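Local coordinates for glycine cleavage system transcriptional repressor, putative (Vibrio cholerae, PDB 1U8S), which probably represses transcription of the glycine cleavage system genes, with paired ACT domains that may serve as a regulatory module, at residues L26-C32 with N58-V62; Y97-K103 with N139-A144. One frame throughout, in Å; residues are numbered along the deposited sequence.

Contact 1: residues L26-C32 with N58-V62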
ATOM      1  N   LEU B  26     -10.882  -5.070 -15.097  1.00 52.06           N
ATOM      2  CA  LEU B  26     -12.125  -5.660 -14.637  1.00 51.48           C
ATOM      3  C   LEU B  26     -12.922  -4.644 -13.823  1.00 52.08           C
ATOM      4  O   LEU B  26     -14.140  -4.531 -13.970  1.00 52.76           O
ATOM      5  CB  LEU B  26     -11.810  -6.903 -13.796  1.00 49.31           C
ATOM      6  CG  LEU B  26     -12.945  -7.838 -13.382  1.00 47.64           C
ATOM      7  CD1 LEU B  26     -12.369  -9.214 -13.077  1.00 46.30           C
ATOM      8  CD2 LEU B  26     -13.680  -7.269 -12.178  1.00 47.66           C
ATOM      9  N   VAL B  27     -12.222  -3.896 -12.976  1.00 52.10           N
ATOM     10  CA  VAL B  27     -12.854  -2.890 -12.128  1.00 53.16           C
ATOM     11  C   VAL B  27     -13.422  -1.696 -12.894  1.00 54.38           C
ATOM     12  O   VAL B  27     -14.591  -1.332 -12.712  1.00 55.51           O
ATOM     13  CB  VAL B  27     -11.864  -2.374 -11.058  1.00 50.68           C
ATOM     14  CG1 VAL B  27     -12.458  -1.201 -10.309  1.00 49.64           C
ATOM     15  CG2 VAL B  27     -11.544  -3.489 -10.089  1.00 50.99           C
ATOM     16  N   THR B  28     -12.601  -1.080 -13.740  1.00 56.09           N
ATOM     17  CA  THR B  28     -13.052   0.076 -14.508  1.00 57.97           C
ATOM     18  C   THR B  28     -14.096  -0.334 -15.536  1.00 59.18           C
ATOM     19  O   THR B  28     -15.074   0.385 -15.746  1.00 59.35           O
ATOM     20  CB  THR B  28     -11.881   0.767 -15.234  1.00 57.69           C
ATOM     21  OG1 THR B  28     -11.248  -0.168 -16.112  1.00 58.18           O
ATOM     22  CG2 THR B  28     -10.871   1.287 -14.228  1.00 56.67           C
ATOM     23  N   GLN B  29     -13.884  -1.493 -16.165  1.00 60.27           N
ATOM     24  CA  GLN B  29     -14.817  -2.014 -17.167  1.00 61.40           C
ATOM     25  C   GLN B  29     -16.115  -2.527 -16.527  1.00 61.61           C
ATOM     26  O   GLN B  29     -17.005  -3.024 -17.220  1.00 62.75           O
ATOM     27  CB  GLN B  29     -14.155  -3.134 -17.991  1.00 62.66           C
ATOM     28  CG  GLN B  29     -13.213  -2.633 -19.095  1.00 65.35           C
ATOM     29  CD  GLN B  29     -12.800  -3.729 -20.076  1.00 67.26           C
ATOM     30  OE1 GLN B  29     -13.609  -4.582 -20.445  1.00 69.17           O
ATOM     31  NE2 GLN B  29     -11.544  -3.697 -20.512  1.00 66.77           N
ATOM     32  N   ALA B  30     -16.214  -2.406 -15.205  1.00 60.63           N
ATOM     33  CA  ALA B  30     -17.403  -2.835 -14.474  1.00 59.14           C
ATOM     34  C   ALA B  30     -18.269  -1.620 -14.149  1.00 58.34           C
ATOM     35  O   ALA B  30     -19.389  -1.755 -13.655  1.00 58.40           O
ATOM     36  CB  ALA B  30     -17.006  -3.550 -13.191  1.00 58.42           C
ATOM     37  N   GLY B  31     -17.733  -0.432 -14.423  1.00 57.72           N
ATOM     38  CA  GLY B  31     -18.459   0.798 -14.167  1.00 56.16           C
ATOM     39  C   GLY B  31     -18.039   1.500 -12.890  1.00 55.69           C
ATOM     40  O   GLY B  31     -18.510   2.596 -12.588  1.00 56.05           O
ATOM     41  N   CYS B  32     -17.142   0.875 -12.136  1.00 54.55           N
ATOM     42  CA  CYS B  32     -16.692   1.456 -10.885  1.00 52.61           C
ATOM     43  C   CYS B  32     -15.533   2.429 -11.037  1.00 51.42           C
ATOM     44  O   CYS B  32     -14.837   2.452 -12.050  1.00 51.93           O
ATOM     45  CB  CYS B  32     -16.298   0.346  -9.919  1.00 53.41           C
ATOM     46  SG  CYS B  32     -17.611  -0.841  -9.631  1.00 54.99           S
ATOM     47  N   ASN B  58     -23.229  -2.308 -10.227  1.00 56.77           N
ATOM     48  CA  ASN B  58     -21.847  -2.410 -10.693  1.00 54.70           C
ATOM     49  C   ASN B  58     -20.886  -3.043  -9.693  1.00 53.28           C
ATOM     50  O   ASN B  58     -19.990  -3.796 -10.070  1.00 52.09           O
ATOM     51  CB  ASN B  58     -21.337  -1.030 -11.105  1.00 54.48           C
ATOM     52  CG  ASN B  58     -21.990  -0.531 -12.382  1.00 52.86           C
ATOM     53  OD1 ASN B  58     -22.323  -1.319 -13.263  1.00 51.81           O
ATOM     54  ND2 ASN B  58     -22.160   0.779 -12.492  1.00 52.21           N
ATOM     55  N   ILE B  59     -21.070  -2.724  -8.417  1.00 52.71           N
ATOM     56  CA  ILE B  59     -20.242  -3.285  -7.371  1.00 50.88           C
ATOM     57  C   ILE B  59     -20.454  -4.796  -7.368  1.00 52.66           C
ATOM     58  O   ILE B  59     -19.492  -5.565  -7.353  1.00 53.78           O
ATOM     59  CB  ILE B  59     -20.619  -2.710  -5.993  1.00 49.09           C
ATOM     60  CG1 ILE B  59     -20.239  -1.231  -5.927  1.00 48.49           C
ATOM     61  CG2 ILE B  59     -19.905  -3.482  -4.892  1.00 47.89           C
ATOM     62  CD1 ILE B  59     -18.731  -0.986  -5.871  1.00 45.46           C
ATOM     63  N   THR B  60     -21.713  -5.227  -7.394  1.00 52.32           N
ATOM     64  CA  THR B  60     -21.999  -6.655  -7.410  1.00 53.00           C
ATOM     65  C   THR B  60     -21.279  -7.279  -8.600  1.00 53.76           C
ATOM     66  O   THR B  60     -20.707  -8.368  -8.494  1.00 53.33           O
ATOM     67  CB  THR B  60     -23.507  -6.921  -7.534  1.00 53.06           C
ATOM     68  OG1 THR B  60     -24.194  -6.253  -6.470  1.00 52.73           O
ATOM     69  CG2 THR B  60     -23.793  -8.412  -7.451  1.00 51.58           C
ATOM     70  N   ARG B  61     -21.302  -6.577  -9.732  1.00 55.25           N
ATOM     71  CA  ARG B  61     -20.631  -7.058 -10.935  1.00 56.58           C
ATOM     72  C   ARG B  61     -19.170  -7.317 -10.627  1.00 56.47           C
ATOM     73  O   ARG B  61     -18.591  -8.282 -11.116  1.00 57.14           O
ATOM     74  CB  ARG B  61     -20.723  -6.033 -12.059  1.00 57.61           C
ATOM     75  CG  ARG B  61     -19.864  -6.381 -13.270  1.00 60.32           C
ATOM     76  CD  ARG B  61     -20.433  -7.553 -14.059  1.00 64.32           C
ATOM     77  NE  ARG B  61     -19.539  -7.977 -15.140  1.00 66.84           N
ATOM     78  CZ  ARG B  61     -19.923  -8.712 -16.182  1.00 68.82           C
ATOM     79  NH1 ARG B  61     -21.189  -9.100 -16.286  1.00 70.42           N
ATOM     80  NH2 ARG B  61     -19.045  -9.061 -17.121  1.00 67.98           N
ATOM     81  N   VAL B  62     -18.580  -6.443  -9.815  1.00 56.80           N
ATOM     82  CA  VAL B  62     -17.180  -6.571  -9.427  1.00 56.81           C
ATOM     83  C   VAL B  62     -17.024  -7.670  -8.379  1.00 58.41           C
ATOM     84  O   VAL B  62     -16.048  -8.421  -8.396  1.00 59.51           O
ATOM     85  CB  VAL B  62     -16.631  -5.247  -8.845  1.00 55.44           C
ATOM     86  CG1 VAL B  62     -15.180  -5.415  -8.433  1.00 53.80           C
ATOM     87  CG2 VAL B  62     -16.757  -4.146  -9.866  1.00 53.97           C
TER
HETATM   88  O   HOH W   1     -21.257   2.842 -11.015  1.00 42.15           O
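In the first ACT domain of the chain, the C-terminal end of helix 19-28 packs against the early turns of helix 56-71, and Ala-30 and Cys-32, just past that helix end, meet Val-62 of helix 56-71. Val-62 presents its two methyls to different neighbours. CG2, anti to the carbonyl carbon, lies 3.4 Å from Ala-30 CB and also 3.4 Å from Cys-32 SG. CG1 approaches Val-27 CG2 and Leu-26 CD2 more loosely, at 4.4 Å from each. With SG anti to its carbonyl carbon and beside the backbone N (chi1 -56°), the sulfur of Cys-32 lies against helix 56-71, meeting Ile-59 CD1 at 3.9 Å as well as Val-62. Arg-61 adds its CG methylene to Ala-30 CB.

The helix 19-28 ends in a Schellman motif in which Gly-31 takes a positive phi of 100°, a conformation suited to glycine. Its backbone meets Asn-58 through solvent: a water donates to Gly-31 O and accepts from Asn-58 ND2, the latter at 2.7 Å. Ala-30 O and Asn-58 OD1, both acceptors, stand 3.0 Å apart without a bond between them. Beneath the helices, Val-27 and Val-62 both touch Ile-52 of strand 45-54. At the same helix end, Lys-103 of the second subunit bonds through NZ to the backbone O of Cys-32. With no direct hydrogen bond between the segments, apolar packing carries the contact, and the one polar link, between Gly-31 O and Asn-58 ND2, depends on a water.

Contact 2: residues Y97-K103 with N139-A144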
ATOM      1  N   TYR B  97      12.798   6.727  11.704  1.00 40.59           N
ATOM      2  CA  TYR B  97      13.763   5.642  11.716  1.00 41.31           C
ATOM      3  C   TYR B  97      14.276   5.454  13.133  1.00 40.75           C
ATOM      4  O   TYR B  97      14.943   6.325  13.690  1.00 40.68           O
ATOM      5  CB  TYR B  97      14.932   5.934  10.780  1.00 43.64           C
ATOM      6  CG  TYR B  97      15.585   4.663  10.319  1.00 49.37           C
ATOM      7  CD1 TYR B  97      14.933   3.824   9.417  1.00 52.20           C
ATOM      8  CD2 TYR B  97      16.816   4.249  10.835  1.00 51.33           C
ATOM      9  CE1 TYR B  97      15.483   2.593   9.032  1.00 54.82           C
ATOM     10  CE2 TYR B  97      17.380   3.016  10.458  1.00 53.81           C
ATOM     11  CZ  TYR B  97      16.703   2.196   9.554  1.00 54.95           C
ATOM     12  OH  TYR B  97      17.229   0.990   9.160  1.00 58.82           O
ATOM     13  N   VAL B  98      13.959   4.308  13.717  1.00 39.81           N
ATOM     14  CA  VAL B  98      14.367   4.025  15.075  1.00 40.14           C
ATOM     15  C   VAL B  98      15.313   2.847  15.104  1.00 40.56           C
ATOM     16  O   VAL B  98      15.097   1.867  14.408  1.00 41.28           O
ATOM     17  CB  VAL B  98      13.129   3.713  15.956  1.00 40.38           C
ATOM     18  CG1 VAL B  98      13.562   3.267  17.352  1.00 37.08           C
ATOM     19  CG2 VAL B  98      12.236   4.946  16.039  1.00 38.26           C
ATOM     20  N   GLU B  99      16.361   2.945  15.911  1.00 42.53           N
ATOM     21  CA  GLU B  99      17.330   1.861  16.037  1.00 44.91           C
ATOM     22  C   GLU B  99      17.535   1.532  17.510  1.00 46.07           C
ATOM     23  O   GLU B  99      17.696   2.432  18.327  1.00 45.97           O
ATOM     24  CB  GLU B  99      18.663   2.258  15.408  1.00 46.43           C
ATOM     25  CG  GLU B  99      18.623   2.396  13.896  1.00 52.70           C
ATOM     26  CD  GLU B  99      19.874   3.045  13.335  1.00 55.29           C
ATOM     27  OE1 GLU B  99      20.049   3.030  12.097  1.00 57.68           O
ATOM     28  OE2 GLU B  99      20.678   3.575  14.135  1.00 56.10           O
ATOM     29  N   SER B 100      17.525   0.241  17.836  1.00 46.66           N
ATOM     30  CA  SER B 100      17.712  -0.211  19.201  1.00 48.25           C
ATOM     31  C   SER B 100      18.474  -1.519  19.221  1.00 51.52           C
ATOM     32  O   SER B 100      18.714  -2.118  18.179  1.00 51.77           O
ATOM     33  CB  SER B 100      16.362  -0.415  19.883  1.00 47.60           C
ATOM     34  OG  SER B 100      16.536  -0.945  21.190  1.00 44.42           O
ATOM     35  N   ASP B 101      18.860  -1.964  20.408  1.00 54.94           N
ATOM     36  CA  ASP B 101      19.564  -3.229  20.524  1.00 60.47           C
ATOM     37  C   ASP B 101      18.565  -4.249  21.049  1.00 61.85           C
ATOM     38  O   ASP B 101      18.759  -5.448  20.899  1.00 64.41           O
ATOM     39  CB  ASP B 101      20.732  -3.111  21.494  1.00 62.34           C
ATOM     40  CG  ASP B 101      20.280  -2.779  22.897  1.00 65.08           C
ATOM     41  OD1 ASP B 101      19.759  -1.661  23.105  1.00 65.40           O
ATOM     42  OD2 ASP B 101      20.445  -3.642  23.783  1.00 67.00           O
ATOM     43  N   ASP B 102      17.500  -3.750  21.668  1.00 63.72           N
ATOM     44  CA  ASP B 102      16.430  -4.586  22.218  1.00 65.46           C
ATOM     45  C   ASP B 102      15.209  -4.408  21.334  1.00 64.37           C
ATOM     46  O   ASP B 102      14.847  -3.277  21.016  1.00 65.02           O
ATOM     47  CB  ASP B 102      16.056  -4.140  23.641  1.00 67.52           C
ATOM     48  CG  ASP B 102      16.900  -4.805  24.716  1.00 70.24           C
ATOM     49  OD1 ASP B 102      16.757  -4.406  25.895  1.00 71.21           O
ATOM     50  OD2 ASP B 102      17.689  -5.724  24.389  1.00 70.88           O
ATOM     51  N   LYS B 103      14.563  -5.500  20.942  1.00 62.29           N
ATOM     52  CA  LYS B 103      13.385  -5.353  20.102  1.00 61.11           C
ATOM     53  C   LYS B 103      12.095  -5.551  20.893  1.00 60.25           C
ATOM     54  O   LYS B 103      11.008  -5.266  20.397  1.00 60.98           O
ATOM     55  CB  LYS B 103      13.428  -6.331  18.923  1.00 61.18           C
ATOM     56  CG  LYS B 103      13.033  -7.764  19.246  1.00 61.85           C
ATOM     57  CD  LYS B 103      12.710  -8.524  17.961  1.00 63.45           C
ATOM     58  CE  LYS B 103      12.132  -9.909  18.229  1.00 63.11           C
ATOM     59  NZ  LYS B 103      11.700 -10.578  16.965  1.00 63.27           N
ATOM     60  N   ASN B 139      23.087  -7.524  15.450  1.00 69.73           N
ATOM     61  CA  ASN B 139      22.357  -7.642  16.709  1.00 69.25           C
ATOM     62  C   ASN B 139      21.510  -6.404  17.020  1.00 67.89           C
ATOM     63  O   ASN B 139      21.092  -6.200  18.165  1.00 68.84           O
ATOM     64  CB  ASN B 139      23.335  -7.904  17.861  1.00 70.06           C
ATOM     65  CG  ASN B 139      24.463  -6.895  17.903  1.00 70.63           C
ATOM     66  OD1 ASN B 139      25.271  -6.809  16.972  1.00 71.79           O
ATOM     67  ND2 ASN B 139      24.525  -6.119  18.983  1.00 70.61           N
ATOM     68  N   GLN B 140      21.264  -5.578  16.007  1.00 64.34           N
ATOM     69  CA  GLN B 140      20.453  -4.382  16.199  1.00 61.63           C
ATOM     70  C   GLN B 140      19.074  -4.505  15.552  1.00 58.61           C
ATOM     71  O   GLN B 140      18.896  -5.231  14.571  1.00 59.42           O
ATOM     72  CB  GLN B 140      21.167  -3.154  15.643  1.00 61.50           C
ATOM     73  CG  GLN B 140      22.040  -2.433  16.652  1.00 63.27           C
ATOM     74  CD  GLN B 140      22.685  -1.203  16.058  1.00 64.45           C
ATOM     75  OE1 GLN B 140      22.003  -0.323  15.536  1.00 64.44           O
ATOM     76  NE2 GLN B 140      24.007  -1.133  16.128  1.00 66.98           N
ATOM     77  N   PHE B 141      18.104  -3.789  16.108  1.00 53.57           N
ATOM     78  CA  PHE B 141      16.740  -3.813  15.597  1.00 49.56           C
ATOM     79  C   PHE B 141      16.404  -2.441  15.002  1.00 46.95           C
ATOM     80  O   PHE B 141      16.562  -1.427  15.685  1.00 44.27           O
ATOM     81  CB  PHE B 141      15.779  -4.139  16.741  1.00 49.23           C
ATOM     82  CG  PHE B 141      14.387  -4.473  16.287  1.00 50.10           C
ATOM     83  CD1 PHE B 141      14.128  -5.663  15.612  1.00 48.80           C
ATOM     84  CD2 PHE B 141      13.335  -3.599  16.531  1.00 48.80           C
ATOM     85  CE1 PHE B 141      12.842  -5.978  15.187  1.00 48.31           C
ATOM     86  CE2 PHE B 141      12.049  -3.906  16.108  1.00 49.53           C
ATOM     87  CZ  PHE B 141      11.804  -5.101  15.434  1.00 48.19           C
ATOM     88  N   HIS B 142      15.960  -2.410  13.742  1.00 42.71           N
ATOM     89  CA  HIS B 142      15.608  -1.149  13.074  1.00 41.44           C
ATOM     90  C   HIS B 142      14.126  -1.054  12.697  1.00 39.26           C
ATOM     91  O   HIS B 142      13.565  -1.963  12.079  1.00 40.09           O
ATOM     92  CB  HIS B 142      16.433  -0.932  11.789  1.00 42.58           C
ATOM     93  CG  HIS B 142      17.911  -0.818  12.010  1.00 46.39           C
ATOM     94  ND1 HIS B 142      18.762  -0.274  11.070  1.00 47.14           N
ATOM     95  CD2 HIS B 142      18.697  -1.203  13.046  1.00 47.28           C
ATOM     96  CE1 HIS B 142      20.004  -0.327  11.517  1.00 47.59           C
ATOM     97  NE2 HIS B 142      19.993  -0.886  12.714  1.00 46.71           N
ATOM     98  N   ILE B 143      13.501   0.057  13.062  1.00 36.92           N
ATOM     99  CA  ILE B 143      12.094   0.299  12.745  1.00 34.17           C
ATOM    100  C   ILE B 143      12.024   1.442  11.731  1.00 32.37           C
ATOM    101  O   ILE B 143      12.734   2.437  11.855  1.00 32.35           O
ATOM    102  CB  ILE B 143      11.284   0.690  14.027  1.00 33.13           C
ATOM    103  CG1 ILE B 143      11.303  -0.477  15.026  1.00 31.92           C
ATOM    104  CG2 ILE B 143       9.841   1.052  13.668  1.00 31.01           C
ATOM    105  CD1 ILE B 143      10.595  -0.192  16.359  1.00 29.60           C
ATOM    106  N   ALA B 144      11.194   1.286  10.709  1.00 33.04           N
ATOM    107  CA  ALA B 144      11.025   2.336   9.697  1.00 33.82           C
ATOM    108  C   ALA B 144       9.534   2.541   9.456  1.00 32.92           C
ATOM    109  O   ALA B 144       8.827   1.617   9.047  1.00 33.80           O
ATOM    110  CB  ALA B 144      11.723   1.957   8.396  1.00 31.46           C
TER
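Phe-141 and Lys-103 meet at the end of an antiparallel strand pair in the second ACT domain, where strands 92-100 and 141-149 are the two central strands of the four-stranded sheet. The strand segments run at 166° to one another. Val-98 with Ile-143 and Ser-100 with Phe-141 are the hydrogen-bonded pairs, each closed by two backbone bonds, the shortest from Phe-141 N to Ser-100 O at 2.7 Å. On the face carrying Val-98 and Ile-143, these residues touch CB to CB and both pack on Phe-110 of helix 107-116.

The opposite face carries Tyr-97, Glu-99 and His-142. Glu-99 can be followed outward across the imidazole. Its CB stands near the CD2 corner of the His-142 ring, and CG lies over the ring centre in a CH-pi contact, 3.6 Å from the centroid. The extended chain then takes CD past the CE1 side, and OE1 ends 3.4 Å from His-142 CE1, with the carboxylate plane turned 37° from the ring. This negative group would probably favour a positively charged imidazole. At the ring's edge and in its plane, His-142 ND1 shares a 2.8 Å hydrogen bond with Tyr-97 OH, which helps fix the imidazole's rotation. The phenol and imidazole planes are nearly perpendicular.

At the strand end, Ser-100 OG donates to Asp-102 O, bracing the turn that brings Lys-103 back over Phe-141. The phenyl ring, with CG anti to its backbone N (chi1 -168°), receives Lys-103 CB over one face, 3.5 Å from the ring centroid.

How the contacts relate
The contacts follow one another along the chain, contact 1 closing before contact 2 opens, and lie on opposite sides of the chain's centre. Their centres are about 44 Å apart and their nearest atoms about 28 Å. Each belongs to a different ACT domain with its own antiparallel sheet of strand order 2-3-1-4: contact 1 joins the two helices of the first domain, whereas contact 2 joins the two central strands of the second. Although they do not touch within the chain, Lys-103 of one subunit reaches the 26-32 segment of the other. The dimer interface thus brings the first domain of one chain against the second domain of its partner.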